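PDB 6WOP: 4-aminobutyrate transaminase from Acinetobacter baumannii, which catalyses the pyridoxal-phosphate-dependent transfer of the amino group of 4-aminobutyrate to 2-oxoglutarate. Local coordinates for the interface of chains A and B. Numbering follows the deposited sequence. Chains: chain A/B, 4-aminobutyrate transaminase.

Contact 1: the interface of chains A and B. Residues chain A 64, 67-68, 71, 275; chain B 67-68, 71, 275.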
loop_
_atom_site.group_PDB
_atom_site.type_symbol
_atom_site.label_atom_id
_atom_site.label_comp_id
_atom_site.label_asym_id
_atom_site.label_seq_id
_atom_site.Cartn_x
_atom_site.Cartn_y
_atom_site.Cartn_z
ATOM N N ILE A 64 6.843 -22.334 -38.101
ATOM C CA ILE A 64 7.132 -21.293 -39.063
ATOM C C ILE A 64 6.129 -21.353 -40.212
ATOM O O ILE A 64 5.655 -20.304 -40.690
ATOM C CB ILE A 64 8.597 -21.410 -39.564
ATOM C CG1 ILE A 64 9.579 -21.078 -38.418
ATOM C CG2 ILE A 64 8.838 -20.461 -40.747
ATOM C CD1 ILE A 64 9.195 -19.705 -37.699
ATOM N N VAL A 67 2.957 -19.665 -39.066
ATOM C CA VAL A 67 3.128 -18.209 -39.001
ATOM C C VAL A 67 3.210 -17.632 -40.404
ATOM O O VAL A 67 2.651 -16.567 -40.684
ATOM C CB VAL A 67 4.393 -17.837 -38.194
ATOM C CG1 VAL A 67 4.744 -16.310 -38.367
ATOM C CG2 VAL A 67 4.106 -18.158 -36.690
ATOM N N THR A 68 3.905 -18.327 -41.306
ATOM C CA THR A 68 3.981 -17.861 -42.690
ATOM C C THR A 68 2.587 -17.769 -43.269
ATOM O O THR A 68 2.262 -16.803 -43.979
ATOM C CB THR A 68 4.863 -18.825 -43.503
ATOM O OG1 THR A 68 6.219 -18.681 -43.047
ATOM C CG2 THR A 68 4.791 -18.570 -45.027
ATOM N N LEU A 71 0.719 -14.798 -41.874
ATOM C CA LEU A 71 1.171 -13.527 -42.404
ATOM C C LEU A 71 0.456 -13.170 -43.700
ATOM O O LEU A 71 0.498 -12.003 -44.091
ATOM C CB LEU A 71 2.674 -13.542 -42.695
ATOM C CG LEU A 71 3.618 -13.580 -41.484
ATOM C CD1 LEU A 71 5.096 -13.792 -41.999
ATOM C CD2 LEU A 71 3.474 -12.247 -40.754
ATOM N N PHE A 275 7.198 -16.999 -30.153
ATOM C CA PHE A 275 6.457 -15.772 -30.481
ATOM C C PHE A 275 5.680 -15.296 -29.253
ATOM O O PHE A 275 5.199 -16.133 -28.486
ATOM C CB PHE A 275 5.460 -16.034 -31.612
ATOM C CG PHE A 275 6.131 -16.403 -32.931
ATOM C CD1 PHE A 275 6.484 -17.701 -33.208
ATOM C CD2 PHE A 275 6.420 -15.408 -33.857
ATOM C CE1 PHE A 275 7.175 -18.046 -34.399
ATOM C CE2 PHE A 275 7.102 -15.744 -35.088
ATOM C CZ PHE A 275 7.468 -17.061 -35.331
ATOM N N VAL B 67 9.683 -9.007 -41.732
ATOM C CA VAL B 67 9.371 -10.116 -40.848
ATOM C C VAL B 67 9.649 -11.421 -41.560
ATOM O O VAL B 67 10.219 -12.343 -40.970
ATOM C CB VAL B 67 7.915 -10.062 -40.370
ATOM C CG1 VAL B 67 7.556 -11.356 -39.650
ATOM C CG2 VAL B 67 7.707 -8.886 -39.379
ATOM N N THR B 68 9.256 -11.514 -42.829
ATOM C CA THR B 68 9.522 -12.713 -43.606
ATOM C C THR B 68 11.009 -13.017 -43.617
ATOM O O THR B 68 11.417 -14.175 -43.480
ATOM C CB THR B 68 9.003 -12.497 -45.042
ATOM O OG1 THR B 68 7.591 -12.513 -44.994
ATOM C CG2 THR B 68 9.437 -13.598 -45.981
ATOM N N LEU B 71 12.154 -14.319 -40.199
ATOM C CA LEU B 71 11.752 -15.707 -39.970
ATOM C C LEU B 71 12.742 -16.711 -40.542
ATOM O O LEU B 71 12.661 -17.891 -40.170
ATOM C CB LEU B 71 10.375 -15.973 -40.618
ATOM C CG LEU B 71 9.220 -15.199 -39.927
ATOM C CD1 LEU B 71 7.911 -15.464 -40.682
ATOM C CD2 LEU B 71 9.077 -15.741 -38.542
ATOM N N PHE B 275 2.955 -6.067 -34.711
ATOM C CA PHE B 275 3.672 -7.127 -34.031
ATOM C C PHE B 275 4.020 -6.668 -32.622
ATOM O O PHE B 275 4.282 -5.498 -32.428
ATOM C CB PHE B 275 4.974 -7.473 -34.801
ATOM C CG PHE B 275 4.704 -8.059 -36.160
ATOM C CD1 PHE B 275 4.474 -7.236 -37.268
ATOM C CD2 PHE B 275 4.644 -9.429 -36.291
ATOM C CE1 PHE B 275 4.150 -7.824 -38.520
ATOM C CE2 PHE B 275 4.369 -10.022 -37.541
ATOM C CZ PHE B 275 4.128 -9.206 -38.648
#
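The rings of A:Phe275 and B:Phe275 each take a leucine methyl of the other chain at the edge, in the ring plane: B:Leu71 CD2 meets A:Phe275, and A:Leu71 CD2 meets B:Phe275. They belong to the two-fold symmetric subunit interface of a class-III, fold-type I aminotransferase, where helix 61-71 of chain A faces helix 61-70 of chain B and B:Leu71 just after it. The CZ atom of B:Phe275 is 3.8 Å from A:Leu71 CD2, and its twin has the same spacing. One face of each ring is covered from its own chain, A:Val67 CG2 over A:Phe275 and B:Val67 CG2 over B:Phe275, each 3.7 Å above the plane, towards the rim. The edge of A:Phe275 also receives A:Ile64 CD1.

At the centre A:Leu71 and B:Leu71 reach toward each other tip to tip, CD1 to CD1 at 3.5 Å. In both, chi1 puts CG beside the backbone N, and the near-anti chi2 (172° and 177°) points CD1 at the other leucine and leaves CD2 for the phenylalanine, crossed at about a right angle. B:Leu71 CD1 rests 4.0 Å from A:Val67 CG1. B:Leu71 CD2 lies 4.1 Å from A:Ile64 CD1, the side chains sliding past each other in opposite directions. B:Thr68 turns OG1 towards A:Leu71 CD1, at 4.1 Å. A:Thr68 OG1 donates a hydrogen bond of 2.9 Å to A:Ile64 O from above the carbonyl plane, a link along the helix that fixes the threonine's rotation.

Contact 2: the interface of chains A and B. Residues chain A 76, 78, 298-299; chain B 50, 53, 269.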
loop_
_atom_site.group_PDB
_atom_site.type_symbol
_atom_site.label_atom_id
_atom_site.label_comp_id
_atom_site.label_asym_id
_atom_site.label_seq_id
_atom_site.Cartn_x
_atom_site.Cartn_y
_atom_site.Cartn_z
ATOM N N HIS A 76 -2.690 -8.479 -36.795
ATOM C CA HIS A 76 -3.192 -7.780 -35.612
ATOM C C HIS A 76 -4.522 -7.123 -35.947
ATOM O O HIS A 76 -4.604 -6.320 -36.899
ATOM C CB HIS A 76 -2.220 -6.681 -35.134
ATOM C CG HIS A 76 -2.826 -5.834 -34.050
ATOM N ND1 HIS A 76 -2.842 -6.205 -32.715
ATOM C CD2 HIS A 76 -3.450 -4.633 -34.122
ATOM C CE1 HIS A 76 -3.441 -5.250 -32.015
ATOM N NE2 HIS A 76 -3.812 -4.290 -32.848
ATOM N N ALA A 78 -6.548 -6.416 -32.798
ATOM C CA ALA A 78 -6.999 -6.217 -31.422
ATOM C C ALA A 78 -8.213 -7.090 -31.202
ATOM O O ALA A 78 -9.307 -6.772 -31.683
ATOM C CB ALA A 78 -7.316 -4.746 -31.104
ATOM N N THR A 298 -4.013 -4.886 -25.809
ATOM C CA THR A 298 -3.814 -4.571 -27.230
ATOM C C THR A 298 -3.180 -5.738 -27.973
ATOM O O THR A 298 -3.684 -6.202 -29.008
ATOM C CB THR A 298 -2.916 -3.324 -27.348
ATOM O OG1 THR A 298 -3.577 -2.199 -26.786
ATOM C CG2 THR A 298 -2.644 -3.002 -28.848
ATOM N N TYR A 299 -2.049 -6.216 -27.480
ATOM C CA TYR A 299 -1.354 -7.315 -28.147
ATOM C C TYR A 299 -1.833 -8.692 -27.712
ATOM O O TYR A 299 -1.312 -9.696 -28.206
ATOM C CB TYR A 299 0.146 -7.244 -27.883
ATOM C CG TYR A 299 0.887 -6.071 -28.532
ATOM C CD1 TYR A 299 0.625 -5.674 -29.879
ATOM C CD2 TYR A 299 1.897 -5.442 -27.836
ATOM C CE1 TYR A 299 1.375 -4.578 -30.458
ATOM C CE2 TYR A 299 2.628 -4.342 -28.374
ATOM C CZ TYR A 299 2.354 -3.924 -29.655
ATOM O OH TYR A 299 3.114 -2.870 -30.125
ATOM N N GLY B 50 -6.721 -1.389 -35.437
ATOM C CA GLY B 50 -6.414 -2.232 -34.276
ATOM C C GLY B 50 -6.158 -1.428 -33.017
ATOM O O GLY B 50 -5.370 -1.861 -32.159
ATOM N N VAL B 53 -2.586 0.813 -33.683
ATOM C CA VAL B 53 -1.431 -0.066 -33.883
ATOM C C VAL B 53 -0.953 -0.095 -35.313
ATOM O O VAL B 53 0.193 -0.543 -35.576
ATOM C CB VAL B 53 -1.820 -1.478 -33.380
ATOM C CG1 VAL B 53 -0.736 -2.581 -33.731
ATOM C CG2 VAL B 53 -1.985 -1.408 -31.882
ATOM N N LYS B 269 2.282 0.029 -29.646
ATOM C CA LYS B 269 1.308 0.065 -30.736
ATOM C C LYS B 269 1.961 0.233 -32.115
ATOM O O LYS B 269 2.577 -0.721 -32.631
ATOM C CB LYS B 269 0.264 1.166 -30.478
ATOM C CG LYS B 269 -0.697 0.804 -29.295
ATOM C CD LYS B 269 -1.754 1.883 -29.060
ATOM C CE LYS B 269 -2.649 1.553 -27.876
ATOM N NZ LYS B 269 -3.705 0.617 -28.281
HETATM O O HOH W 1 2.674 -3.422 -33.280
#
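B:Val53 pushes its branched side chain between A:His76 and A:Thr298, close to B:Lys269, the lysine that forms the Schiff base with pyridoxal phosphate in class-III aminotransferases. Starting at CB, the valine already touches the imidazole, 3.5 Å from A:His76 NE2. Its CG1 branch, anti to the backbone N (chi1 172°), lies over one face of the ring, 3.7 Å from the centroid, as a CH-pi contact. A:Ala78 N covers the opposite face, so the ring is sandwiched between its own backbone and the valine of the other chain, which should limit its rotation. The CG2 branch stays by the ring's NE2 and packs tightly on A:Thr298 CG2, at 3.5 Å.

In the ring plane, A:His76 NE2 donates a nearly straight hydrogen bond (174° at H) to a lone pair of B:Gly50 O, 3.0 Å away. A:Thr298 O lies at the CE1 side of the edge, also in plane. With A:Thr298 OG1 anti to the carbonyl carbon (chi1 -64°), the methyl faces the valine and the hydroxyl accepts a hydrogen bond of 3.2 Å from B:Lys269 NZ. The lysine crosses the threonine at about a right angle. At its backbone, B:Lys269 N donates to the phenolic A:Tyr299 OH at 3.1 Å, and water 1 links that hydroxyl to B:Lys269 O.

Contact 3: the interface of chains A and B. Residues chain A 88, 91-92, 95; chain B 11-12, 15-16.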
loop_
_atom_site.group_PDB
_atom_site.type_symbol
_atom_site.label_atom_id
_atom_site.label_comp_id
_atom_site.label_asym_id
_atom_site.label_seq_id
_atom_site.Cartn_x
_atom_site.Cartn_y
_atom_site.Cartn_z
ATOM N N VAL A 88 -10.327 -18.497 -30.358
ATOM C CA VAL A 88 -11.341 -19.340 -29.746
ATOM C C VAL A 88 -10.885 -20.772 -29.809
ATOM O O VAL A 88 -11.076 -21.526 -28.876
ATOM C CB VAL A 88 -12.689 -19.139 -30.477
ATOM C CG1 VAL A 88 -13.794 -20.128 -29.961
ATOM C CG2 VAL A 88 -13.149 -17.632 -30.365
ATOM N N ALA A 91 -8.263 -21.531 -27.260
ATOM C CA ALA A 91 -8.866 -21.685 -25.930
ATOM C C ALA A 91 -9.497 -23.069 -25.782
ATOM O O ALA A 91 -9.269 -23.758 -24.778
ATOM C CB ALA A 91 -9.898 -20.566 -25.713
ATOM N N GLU A 92 -10.210 -23.534 -26.839
ATOM C CA GLU A 92 -10.851 -24.851 -26.767
ATOM C C GLU A 92 -9.818 -25.948 -26.573
ATOM O O GLU A 92 -10.009 -26.884 -25.780
ATOM C CB GLU A 92 -11.662 -25.105 -28.058
ATOM C CG GLU A 92 -12.883 -24.240 -28.192
ATOM C CD GLU A 92 -13.524 -24.336 -29.574
ATOM O OE1 GLU A 92 -12.795 -24.576 -30.577
ATOM O OE2 GLU A 92 -14.753 -24.146 -29.655
ATOM N N ASN A 95 -8.424 -25.692 -23.005
ATOM C CA ASN A 95 -9.461 -26.142 -22.060
ATOM C C ASN A 95 -9.546 -27.655 -22.050
ATOM O O ASN A 95 -9.737 -28.289 -21.001
ATOM C CB ASN A 95 -10.851 -25.615 -22.428
ATOM C CG ASN A 95 -11.001 -24.132 -22.236
ATOM O OD1 ASN A 95 -10.281 -23.537 -21.437
ATOM N ND2 ASN A 95 -11.913 -23.525 -22.984
ATOM N N ARG B 11 -19.296 -20.769 -29.521
ATOM C CA ARG B 11 -17.990 -21.296 -29.146
ATOM C C ARG B 11 -17.194 -20.290 -28.319
ATOM O O ARG B 11 -16.589 -20.657 -27.307
ATOM C CB ARG B 11 -17.212 -21.681 -30.418
ATOM C CG ARG B 11 -17.784 -22.939 -31.052
ATOM C CD ARG B 11 -17.089 -23.178 -32.423
ATOM N NE ARG B 11 -15.617 -23.340 -32.237
ATOM C CZ ARG B 11 -14.742 -23.190 -33.214
ATOM N NH1 ARG B 11 -15.187 -22.869 -34.411
ATOM N NH2 ARG B 11 -13.427 -23.357 -33.016
ATOM N N LYS B 12 -17.206 -19.010 -28.718
ATOM C CA LYS B 12 -16.474 -17.993 -27.953
ATOM C C LYS B 12 -16.995 -17.915 -26.517
ATOM O O LYS B 12 -16.209 -17.921 -25.554
ATOM C CB LYS B 12 -16.581 -16.626 -28.648
ATOM C CG LYS B 12 -15.915 -15.426 -27.858
ATOM C CD LYS B 12 -16.197 -14.056 -28.555
ATOM C CE LYS B 12 -17.700 -13.776 -28.505
ATOM N NZ LYS B 12 -18.161 -12.319 -28.530
ATOM N N ALA B 15 -15.954 -21.046 -24.355
ATOM C CA ALA B 15 -14.540 -21.392 -24.179
ATOM C C ALA B 15 -13.705 -20.298 -23.513
ATOM O O ALA B 15 -12.621 -20.603 -23.003
ATOM C CB ALA B 15 -13.898 -21.721 -25.560
ATOM N N THR B 16 -14.182 -19.059 -23.514
ATOM C CA THR B 16 -13.418 -17.908 -23.047
ATOM C C THR B 16 -14.247 -17.115 -22.051
ATOM O O THR B 16 -15.477 -17.156 -22.076
ATOM C CB THR B 16 -13.047 -16.990 -24.217
ATOM O OG1 THR B 16 -14.254 -16.356 -24.684
ATOM C CG2 THR B 16 -12.353 -17.771 -25.371
HETATM O O HOH W 2 -16.405 -23.884 -27.473
#
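A:Glu92 and B:Arg11 meet with their side chains at about a right angle, yet their flat ends lie only 21° apart, and the guanidinium grips the carboxylate side-on. B:Arg11 NE donates to A:Glu92 OE2 at 2.8 Å, almost straight (175° at H), while NH2 reaches OE1 at 2.8 Å to close the salt bridge. Both oxygens are met on their syn sides, somewhat out of the carboxylate plane. The glutamate runs extended beyond CG, whereas the arginine folds at chi3 (60°), bringing NE round to face the acid. Water 2 adds a link from A:Glu92 OE2 to B:Arg11 O.

Next to this pair, A:Val88 lays its two methyls against neighbouring residues of helix 6-15: CG1 lies 3.8 Å from B:Arg11 CB and CG2 faces B:Lys12 CB. One turn beyond A:Glu92 on helix 85-97, A:Asn95 lays its amide plane directly in line with B:Ala15 O, and ND2 gives that carbonyl a 3.0 Å bond on a lone pair. B:Ala15 CB packs on A:Glu92 CG, 3.8 Å away, and B:Thr16 CG2 rests on A:Ala91 CB. B:Thr16 OG1 donates a 2.7 Å hydrogen bond to B:Lys12 O from above the carbonyl plane, tying off the helix end. The site fastens the N-terminal helix of one subunit to helix 85-97 of its neighbour.

The C-alpha centres of contact 1 and contact 2 are about 16 Å apart; contact 3 lies about 24 Å from contact 1 and 21 Å from contact 2. Short stretches of chain connect them: the segment after helix 61-71 runs from contact 1 to contact 2 and on to helix 85-97 of contact 3, and the 3-10 helix 269-272, which starts at the catalytic lysine, leads to Phe275 of contact 1. Pairing appears coupled to building the active site, since residues of the other chain touch that lysine. Contact 3 adds an exchanged N-terminal helix. Within the four-copy assembly, these contacts are parts of one pair's interface.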